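Local coordinates for clavulanic acid biosynthesis oligopeptide binding protein 2 (PDB 2WOL) that probably binds oligopeptides as a solute-binding protein of family 5 and belongs to the clavulanic acid biosynthesis pathway of Streptomyces clavuligerus, at residues D47-Y52 / V124-A129; D118-A123 / H170-R175; P142-P147 / R162-P167. All coordinates share one frame; numbering follows the deposited sequence.

Contact 1. Residues D47-Y52 / V124-A129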
loop_
_atom_site.group_PDB
_atom_site.type_symbol
_atom_site.label_atom_id
_atom_site.label_comp_id
_atom_site.label_asym_id
_atom_site.label_seq_id
_atom_site.Cartn_x
_atom_site.Cartn_y
_atom_site.Cartn_z
ATOM N N ASP A 47 15.299 6.075 -7.554
ATOM C CA ASP A 47 14.709 7.395 -7.716
ATOM C C ASP A 47 13.484 7.424 -6.802
ATOM O O ASP A 47 12.578 6.603 -6.958
ATOM C CB ASP A 47 14.323 7.622 -9.187
ATOM C CG ASP A 47 13.837 9.038 -9.468
ATOM O OD1 ASP A 47 13.196 9.647 -8.590
ATOM O OD2 ASP A 47 14.080 9.532 -10.597
ATOM N N PRO A 48 13.447 8.357 -5.832
ATOM C CA PRO A 48 12.325 8.353 -4.878
ATOM C C PRO A 48 10.948 8.528 -5.536
ATOM O O PRO A 48 9.929 8.148 -4.955
ATOM C CB PRO A 48 12.639 9.544 -3.960
ATOM C CG PRO A 48 13.577 10.397 -4.741
ATOM C CD PRO A 48 14.396 9.451 -5.559
ATOM N N ALA A 49 10.922 9.095 -6.742
ATOM C CA ALA A 49 9.665 9.329 -7.450
ATOM C C ALA A 49 9.184 8.141 -8.280
ATOM O O ALA A 49 8.041 8.134 -8.738
ATOM C CB ALA A 49 9.777 10.567 -8.329
ATOM N N ARG A 50 10.049 7.149 -8.477
ATOM C CA ARG A 50 9.776 6.086 -9.444
ATOM C C ARG A 50 9.571 4.712 -8.821
ATOM O O ARG A 50 9.559 3.696 -9.528
ATOM C CB ARG A 50 10.885 6.033 -10.491
ATOM C CG ARG A 50 11.049 7.331 -11.272
ATOM C CD ARG A 50 12.123 7.199 -12.333
ATOM N NE ARG A 50 11.729 6.276 -13.395
ATOM C CZ ARG A 50 12.510 5.917 -14.409
ATOM N NH1 ARG A 50 13.745 6.398 -14.511
ATOM N NH2 ARG A 50 12.056 5.068 -15.322
ATOM N N THR A 51 9.402 4.685 -7.503
ATOM C CA THR A 51 9.145 3.437 -6.797
ATOM C C THR A 51 7.676 3.260 -6.407
ATOM O O THR A 51 7.014 4.203 -5.950
ATOM C CB THR A 51 10.052 3.259 -5.558
ATOM O OG1 THR A 51 9.699 2.035 -4.904
ATOM C CG2 THR A 51 9.891 4.429 -4.569
ATOM N N TYR A 52 7.185 2.037 -6.599
ATOM C CA TYR A 52 5.831 1.661 -6.206
ATOM C C TYR A 52 5.842 0.385 -5.360
ATOM O O TYR A 52 4.828 -0.317 -5.279
ATOM C CB TYR A 52 4.925 1.470 -7.435
ATOM C CG TYR A 52 3.610 2.219 -7.340
ATOM C CD1 TYR A 52 3.214 3.094 -8.350
ATOM C CD2 TYR A 52 2.779 2.076 -6.228
ATOM C CE1 TYR A 52 2.012 3.797 -8.265
ATOM C CE2 TYR A 52 1.577 2.777 -6.128
ATOM C CZ TYR A 52 1.203 3.637 -7.150
ATOM O OH TYR A 52 0.021 4.338 -7.066
ATOM N N VAL A 124 7.717 17.530 -6.915
ATOM C CA VAL A 124 6.321 17.400 -7.321
ATOM C C VAL A 124 6.179 17.585 -8.840
ATOM O O VAL A 124 5.438 16.854 -9.500
ATOM C CB VAL A 124 5.417 18.378 -6.528
ATOM C CG1 VAL A 124 4.003 18.373 -7.065
ATOM C CG2 VAL A 124 5.425 18.007 -5.043
ATOM N N GLN A 125 6.912 18.552 -9.387
ATOM C CA GLN A 125 6.915 18.785 -10.829
ATOM C C GLN A 125 7.428 17.577 -11.609
ATOM O O GLN A 125 6.875 17.244 -12.660
ATOM C CB GLN A 125 7.726 20.035 -11.166
ATOM C CG GLN A 125 6.994 21.312 -10.809
ATOM C CD GLN A 125 7.806 22.580 -11.009
ATOM O OE1 GLN A 125 7.262 23.674 -10.906
ATOM N NE2 GLN A 125 9.106 22.442 -11.260
ATOM N N ARG A 126 8.468 16.921 -11.089
ATOM C CA ARG A 126 9.044 15.720 -11.706
ATOM C C ARG A 126 8.012 14.629 -11.977
ATOM O O ARG A 126 8.086 13.934 -12.991
ATOM C CB ARG A 126 10.158 15.138 -10.829
ATOM C CG ARG A 126 11.423 15.954 -10.799
ATOM C CD ARG A 126 12.422 15.347 -9.836
ATOM N NE ARG A 126 13.310 14.384 -10.486
ATOM C CZ ARG A 126 13.383 13.084 -10.201
ATOM N NH1 ARG A 126 12.606 12.540 -9.268
ATOM N NH2 ARG A 126 14.236 12.321 -10.863
ATOM N N VAL A 127 7.066 14.468 -11.055
ATOM C CA VAL A 127 6.007 13.466 -11.192
ATOM C C VAL A 127 5.249 13.620 -12.519
ATOM O O VAL A 127 4.800 12.632 -13.110
ATOM C CB VAL A 127 5.036 13.516 -9.984
ATOM C CG1 VAL A 127 3.851 12.570 -10.178
ATOM C CG2 VAL A 127 5.781 13.193 -8.690
ATOM N N PHE A 128 5.138 14.861 -12.996
ATOM C CA PHE A 128 4.428 15.155 -14.242
ATOM C C PHE A 128 5.152 14.650 -15.490
ATOM O O PHE A 128 4.528 14.488 -16.539
ATOM C CB PHE A 128 4.184 16.660 -14.375
ATOM C CG PHE A 128 3.078 17.178 -13.499
ATOM C CD1 PHE A 128 3.255 17.286 -12.123
ATOM C CD2 PHE A 128 1.861 17.573 -14.052
ATOM C CE1 PHE A 128 2.243 17.769 -11.315
ATOM C CE2 PHE A 128 0.836 18.059 -13.247
ATOM C CZ PHE A 128 1.029 18.162 -11.876
ATOM N N ALA A 129 6.459 14.411 -15.378
ATOM C CA ALA A 129 7.251 13.941 -16.513
ATOM C C ALA A 129 7.177 12.418 -16.620
ATOM O O ALA A 129 8.179 11.721 -16.452
ATOM C CB ALA A 129 8.698 14.417 -16.392
#
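D47 and R126 meet head-on in a buried, two-pronged salt bridge that ties an Asx turn in the loop between strand 34-39 and helix 54-63 to the C-terminal part of helix 117-127. The two side chains approach from opposite directions, and their flat ends, carboxylate and guanidinium, are nearly coplanar. R126 presents the end of its guanidinium: NH1 donates to D47 OD1 at 3.0 Å and NH2 to D47 OD2 at 2.8 Å. Both oxygens lie close to the guanidinium plane. OD1 is met through its syn lone pair, OD2 on its syn side but 24° out of the carboxylate plane; both N-H groups point nearly straight at their acceptors. Two bonds of this kind resist rotation of either group, and arginine suits the place because its flat guanidinium offers N-H groups from two separate nitrogens, spaced to match the two oxygens of a carboxylate.

The carboxylate is also held from its own loop. A type I beta turn runs from D47 to R50, and in the Asx turn overlapping it the backbone N of A49 donates to D47 OD1 at 3.0 Å. With CG anti to the backbone N (chi1 -174°), D47 reaches the R126 guanidinium while one oxygen remains beside the A49 amide. On the arginine side, a bend at chi3 (91°) turns the guanidinium toward the loop, and NE makes a separate salt bridge with D200. The cation, buried against Y155 and Y205, is thus shared by two acidic residues, which probably helps to keep it charged there. A small residue fits beside this pair: the A49 methyl, CB, comes obliquely to within 3.6 Å of R126 NH1.

Contact 2. Residues D118-A123 / H170-R175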
loop_
_atom_site.group_PDB
_atom_site.type_symbol
_atom_site.label_atom_id
_atom_site.label_comp_id
_atom_site.label_asym_id
_atom_site.label_seq_id
_atom_site.Cartn_x
_atom_site.Cartn_y
_atom_site.Cartn_z
ATOM N N ASP A 118 12.004 25.316 -3.268
ATOM C CA ASP A 118 12.137 25.073 -4.708
ATOM C C ASP A 118 12.360 23.593 -5.024
ATOM O O ASP A 118 11.920 23.113 -6.067
ATOM C CB ASP A 118 13.255 25.922 -5.318
ATOM C CG ASP A 118 12.751 27.246 -5.882
ATOM O OD1 ASP A 118 11.570 27.604 -5.670
ATOM O OD2 ASP A 118 13.550 27.936 -6.549
ATOM N N ASP A 119 13.038 22.883 -4.122
ATOM C CA ASP A 119 13.371 21.469 -4.328
ATOM C C ASP A 119 12.158 20.573 -4.119
ATOM O O ASP A 119 12.055 19.508 -4.741
ATOM C CB ASP A 119 14.481 21.032 -3.371
ATOM C CG ASP A 119 15.727 21.901 -3.459
ATOM O OD1 ASP A 119 15.895 22.649 -4.451
ATOM O OD2 ASP A 119 16.557 21.815 -2.526
ATOM N N VAL A 120 11.256 20.999 -3.235
ATOM C CA VAL A 120 10.016 20.268 -2.998
ATOM C C VAL A 120 9.086 20.474 -4.188
ATOM O O VAL A 120 8.490 19.515 -4.685
ATOM C CB VAL A 120 9.324 20.678 -1.672
ATOM C CG1 VAL A 120 8.019 19.900 -1.487
ATOM C CG2 VAL A 120 10.250 20.439 -0.489
ATOM N N ARG A 121 8.977 21.715 -4.657
ATOM C CA ARG A 121 8.219 21.970 -5.872
ATOM C C ARG A 121 8.792 21.170 -7.034
ATOM O O ARG A 121 8.039 20.577 -7.811
ATOM C CB ARG A 121 8.195 23.450 -6.229
ATOM C CG ARG A 121 7.480 23.722 -7.546
ATOM C CD ARG A 121 7.119 25.170 -7.689
ATOM N NE ARG A 121 8.297 25.994 -7.915
ATOM C CZ ARG A 121 8.268 27.318 -7.966
ATOM N NH1 ARG A 121 7.115 27.962 -7.801
ATOM N NH2 ARG A 121 9.390 27.992 -8.180
ATOM N N HIS A 122 10.117 21.156 -7.157
ATOM C CA HIS A 122 10.750 20.423 -8.246
ATOM C C HIS A 122 10.406 18.932 -8.208
ATOM O O HIS A 122 10.099 18.342 -9.244
ATOM C CB HIS A 122 12.267 20.625 -8.290
ATOM C CG HIS A 122 12.907 19.967 -9.471
ATOM N ND1 HIS A 122 12.742 20.438 -10.756
ATOM C CD2 HIS A 122 13.669 18.853 -9.570
ATOM C CE1 HIS A 122 13.390 19.650 -11.595
ATOM N NE2 HIS A 122 13.959 18.680 -10.901
ATOM N N ALA A 123 10.444 18.343 -7.016
ATOM C CA ALA A 123 10.072 16.940 -6.834
ATOM C C ALA A 123 8.646 16.668 -7.313
ATOM O O ALA A 123 8.403 15.697 -8.040
ATOM C CB ALA A 123 10.227 16.543 -5.378
ATOM N N HIS A 170 11.752 28.952 2.151
ATOM C CA HIS A 170 11.276 28.110 3.248
ATOM C C HIS A 170 9.750 28.030 3.337
ATOM O O HIS A 170 9.198 27.663 4.378
ATOM C CB HIS A 170 11.887 28.578 4.573
ATOM C CG HIS A 170 13.383 28.590 4.565
ATOM N ND1 HIS A 170 14.137 27.436 4.607
ATOM C CD2 HIS A 170 14.264 29.614 4.488
ATOM C CE1 HIS A 170 15.420 27.750 4.569
ATOM N NE2 HIS A 170 15.524 29.065 4.500
ATOM N N THR A 171 9.077 28.356 2.238
ATOM C CA THR A 171 7.619 28.318 2.187
ATOM C C THR A 171 7.151 27.713 0.873
ATOM O O THR A 171 7.681 28.029 -0.194
ATOM C CB THR A 171 7.005 29.727 2.355
ATOM O OG1 THR A 171 7.632 30.391 3.460
ATOM C CG2 THR A 171 5.503 29.651 2.605
ATOM N N ILE A 172 6.160 26.832 0.958
ATOM C CA ILE A 172 5.555 26.249 -0.231
ATOM C C ILE A 172 4.035 26.210 -0.094
ATOM O O ILE A 172 3.503 25.854 0.968
ATOM C CB ILE A 172 6.169 24.853 -0.576
ATOM C CG1 ILE A 172 5.734 24.396 -1.978
ATOM C CG2 ILE A 172 5.862 23.807 0.513
ATOM C CD1 ILE A 172 6.621 23.316 -2.576
ATOM N N VAL A 173 3.347 26.613 -1.161
ATOM C CA VAL A 173 1.886 26.678 -1.181
ATOM C C VAL A 173 1.341 25.853 -2.344
ATOM O O VAL A 173 1.716 26.074 -3.496
ATOM C CB VAL A 173 1.377 28.142 -1.313
ATOM C CG1 VAL A 173 -0.146 28.189 -1.317
ATOM C CG2 VAL A 173 1.932 29.013 -0.188
ATOM N N PHE A 174 0.461 24.901 -2.033
ATOM C CA PHE A 174 -0.184 24.074 -3.051
ATOM C C PHE A 174 -1.633 24.519 -3.253
ATOM O O PHE A 174 -2.449 24.443 -2.333
ATOM C CB PHE A 174 -0.149 22.599 -2.647
ATOM C CG PHE A 174 1.235 22.028 -2.530
ATOM C CD1 PHE A 174 1.903 22.019 -1.305
ATOM C CD2 PHE A 174 1.870 21.474 -3.639
ATOM C CE1 PHE A 174 3.182 21.486 -1.190
ATOM C CE2 PHE A 174 3.155 20.936 -3.530
ATOM C CZ PHE A 174 3.809 20.940 -2.304
ATOM N N ARG A 175 -1.944 24.983 -4.461
ATOM C CA ARG A 175 -3.298 25.404 -4.805
ATOM C C ARG A 175 -3.964 24.304 -5.619
ATOM O O ARG A 175 -3.737 24.185 -6.824
ATOM C CB ARG A 175 -3.277 26.713 -5.599
ATOM C CG ARG A 175 -2.733 27.919 -4.847
ATOM C CD ARG A 175 -2.699 29.114 -5.783
ATOM N NE ARG A 175 -2.394 30.375 -5.109
ATOM C CZ ARG A 175 -2.307 31.551 -5.732
ATOM N NH1 ARG A 175 -2.495 31.632 -7.044
ATOM N NH2 ARG A 175 -2.026 32.650 -5.042
#
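V120, on the helix 117-127, and I172, on the strand 171-175, make the main apolar contact between this helix and the antiparallel sheet beneath it. The local helix and strand axes come within 8.7 Å and their N-to-C directions differ by 33°, so the helix lies roughly along the strand. Near the start of the segment D119 points away from the strand, and its OD2 bonds to Y109 OH and the backbone N of T116.

At V120 the helix turns an apolar face to the sheet. CG1, anti to the backbone N at chi1 179°, lies 3.8 Å from I172 CD1, and the two side chains cross at a slant. The same methyl also approaches the edge of the F174 ring, with CZ 4.4 Å from V120 CG1. A beta-branched valine keeps its methyls close to the helix, while the longer isoleucine covers the remaining distance.

R121 follows. I172 CD1 lies against the helix backbone at R121 N, 3.5 Å away, and R121 CB adds an apolar carbon 4.0 Å from I172 CD1. The arginine chain then bends at chi3 (71°) and carries the guanidinium away from I172 to the next strand, where NH1 donates to the backbone O of V164.

Between the two segments the contact is therefore van der Waals packing, chiefly of methyl groups, a buried and non-directional fit that probably owes its stability to apolar burial, whereas the polar ends of R121 and D119 find their partners beyond it.

Contact 3. Residues P142-P147 / R162-P167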
loop_
_atom_site.group_PDB
_atom_site.type_symbol
_atom_site.label_atom_id
_atom_site.label_comp_id
_atom_site.label_asym_id
_atom_site.label_seq_id
_atom_site.Cartn_x
_atom_site.Cartn_y
_atom_site.Cartn_z
ATOM N N PRO A 142 -3.642 15.063 -11.153
ATOM C CA PRO A 142 -4.958 15.717 -11.276
ATOM C C PRO A 142 -5.220 16.824 -10.249
ATOM O O PRO A 142 -6.002 17.741 -10.518
ATOM C CB PRO A 142 -5.954 14.566 -11.085
ATOM C CG PRO A 142 -5.182 13.478 -10.429
ATOM C CD PRO A 142 -3.764 13.621 -10.862
ATOM N N LEU A 143 -4.573 16.740 -9.090
ATOM C CA LEU A 143 -4.760 17.741 -8.042
ATOM C C LEU A 143 -4.071 19.069 -8.345
ATOM O O LEU A 143 -4.450 20.103 -7.794
ATOM C CB LEU A 143 -4.291 17.202 -6.687
ATOM C CG LEU A 143 -5.158 16.119 -6.040
ATOM C CD1 LEU A 143 -4.446 15.559 -4.825
ATOM C CD2 LEU A 143 -6.535 16.658 -5.663
ATOM N N LEU A 144 -3.067 19.043 -9.219
ATOM C CA LEU A 144 -2.264 20.245 -9.486
ATOM C C LEU A 144 -2.257 20.719 -10.940
ATOM O O LEU A 144 -1.846 21.847 -11.223
ATOM C CB LEU A 144 -0.829 20.053 -8.981
ATOM C CG LEU A 144 -0.648 19.918 -7.464
ATOM C CD1 LEU A 144 0.748 19.449 -7.136
ATOM C CD2 LEU A 144 -0.965 21.226 -6.736
ATOM N N ASP A 145 -2.712 19.871 -11.856
ATOM C CA ASP A 145 -2.694 20.206 -13.279
ATOM C C ASP A 145 -3.888 21.067 -13.688
ATOM O O ASP A 145 -5.028 20.805 -13.287
ATOM C CB ASP A 145 -2.665 18.932 -14.126
ATOM C CG ASP A 145 -1.974 19.125 -15.466
ATOM O OD1 ASP A 145 -1.236 20.119 -15.637
ATOM O OD2 ASP A 145 -2.153 18.258 -16.345
ATOM N N ASP A 146 -3.613 22.086 -14.497
ATOM C CA ASP A 146 -4.651 22.888 -15.124
ATOM C C ASP A 146 -4.997 22.259 -16.475
ATOM O O ASP A 146 -4.178 22.282 -17.394
ATOM C CB ASP A 146 -4.162 24.327 -15.309
ATOM C CG ASP A 146 -5.232 25.252 -15.877
ATOM O OD1 ASP A 146 -6.316 24.777 -16.270
ATOM O OD2 ASP A 146 -4.969 26.470 -15.932
ATOM N N PRO A 147 -6.209 21.683 -16.600
ATOM C CA PRO A 147 -6.630 21.061 -17.862
ATOM C C PRO A 147 -6.628 22.029 -19.046
ATOM O O PRO A 147 -6.471 21.594 -20.185
ATOM C CB PRO A 147 -8.062 20.601 -17.560
ATOM C CG PRO A 147 -8.083 20.423 -16.077
ATOM C CD PRO A 147 -7.252 21.559 -15.568
ATOM N N ARG A 162 2.029 26.224 -12.019
ATOM C CA ARG A 162 1.358 27.446 -11.572
ATOM C C ARG A 162 0.524 27.269 -10.314
ATOM O O ARG A 162 0.155 28.247 -9.656
ATOM C CB ARG A 162 0.513 28.029 -12.695
ATOM C CG ARG A 162 1.357 28.629 -13.781
ATOM C CD ARG A 162 0.651 29.769 -14.420
ATOM N NE ARG A 162 1.495 30.401 -15.421
ATOM C CZ ARG A 162 1.024 31.142 -16.413
ATOM N NH1 ARG A 162 -0.284 31.329 -16.529
ATOM N NH2 ARG A 162 1.859 31.683 -17.287
ATOM N N SER A 163 0.245 26.014 -9.987
ATOM C CA SER A 163 -0.510 25.662 -8.796
ATOM C C SER A 163 0.399 25.477 -7.585
ATOM O O SER A 163 -0.081 25.190 -6.491
ATOM C CB SER A 163 -1.284 24.375 -9.056
ATOM O OG SER A 163 -0.417 23.379 -9.567
ATOM N N VAL A 164 1.709 25.619 -7.779
ATOM C CA VAL A 164 2.652 25.483 -6.670
ATOM C C VAL A 164 3.478 26.760 -6.527
ATOM O O VAL A 164 4.251 27.114 -7.418
ATOM C CB VAL A 164 3.598 24.257 -6.808
ATOM C CG1 VAL A 164 4.401 24.083 -5.530
ATOM C CG2 VAL A 164 2.823 22.977 -7.093
ATOM N N LEU A 165 3.295 27.450 -5.403
ATOM C CA LEU A 165 4.018 28.692 -5.145
ATOM C C LEU A 165 5.128 28.503 -4.123
ATOM O O LEU A 165 4.995 27.719 -3.184
ATOM C CB LEU A 165 3.064 29.779 -4.657
ATOM C CG LEU A 165 1.798 30.084 -5.455
ATOM C CD1 LEU A 165 0.998 31.138 -4.718
ATOM C CD2 LEU A 165 2.121 30.545 -6.869
ATOM N N THR A 166 6.224 29.230 -4.318
ATOM C CA THR A 166 7.320 29.260 -3.358
ATOM C C THR A 166 7.684 30.715 -3.033
ATOM O O THR A 166 8.698 31.223 -3.523
ATOM C CB THR A 166 8.560 28.485 -3.866
ATOM O OG1 THR A 166 8.932 28.966 -5.167
ATOM C CG2 THR A 166 8.265 26.987 -3.954
ATOM N N PRO A 167 6.853 31.392 -2.205
ATOM C CA PRO A 167 7.074 32.820 -1.915
ATOM C C PRO A 167 8.449 33.133 -1.314
ATOM O O PRO A 167 8.962 34.232 -1.513
ATOM C CB PRO A 167 5.947 33.176 -0.938
ATOM C CG PRO A 167 5.430 31.879 -0.427
ATOM C CD PRO A 167 5.667 30.867 -1.502
HETATM O O HOH W 1 -0.866 24.252 -12.601
#
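The C-terminal end of helix 140-144 meets the entry to strand 164-166, an outermost strand of the four-stranded antiparallel sheet. L144, the last helical residue, and S163, just before the strand, make the contact through both main chain and side chain. S163 OG donates to L144 O at 2.7 Å, arriving in the carbonyl plane on a lone pair with a C=O...donor angle of 124°. The chi1 of 51° puts OG between the S163 backbone N and its carbonyl carbon, aimed at the helix end. A small hydroxyl suits this place, since it can reach a carbonyl where the helix stops and D145 leaves helical geometry.

One ordered water reinforces the junction: it donates to L144 O at 2.9 Å and accepts a weak bond from S163 N at 3.3 Å. The carbonyl oxygen is therefore gripped by two donors.

Beside these polar atoms the leucine side chain packs along the serine and toward the strand. L144 CD2 lies 3.6 Å from S163 OG, while CD1 meets V164 CG2 at 4.1 Å, the two side chains crossing obliquely. V164 continues onto I172 and F174, and L144 onto V124, which binds the junction to the apolar layer beneath helix 117-127. The result is a helix C-terminus whose last carbonyl is taken up by a serine hydroxyl, at the edge strand of an antiparallel sheet packed under a helix.

Overall arrangement
The three contacts lie on the same side of the chain's centre: contacts 2 and 3 in one helix-on-sheet unit, which contact 1 ties to the loop after strand 34-39. Contacts 1 and 2 share helix 117-127 and have centres about 14 Å apart; contact 3 is about 10 Å from contact 2 and 16 Å from contact 1. Along the chain, contacts 1 and 2 alternate their segments, contact 3 follows contact 1, and it is nested inside the loop closed by contact 2. Strands 171-175 and 164-166 are antiparallel neighbours, so contacts 2 and 3 reach one sheet. V124, in the helix segment of contact 1, packs on F174 of contact 2 and L144 of contact 3.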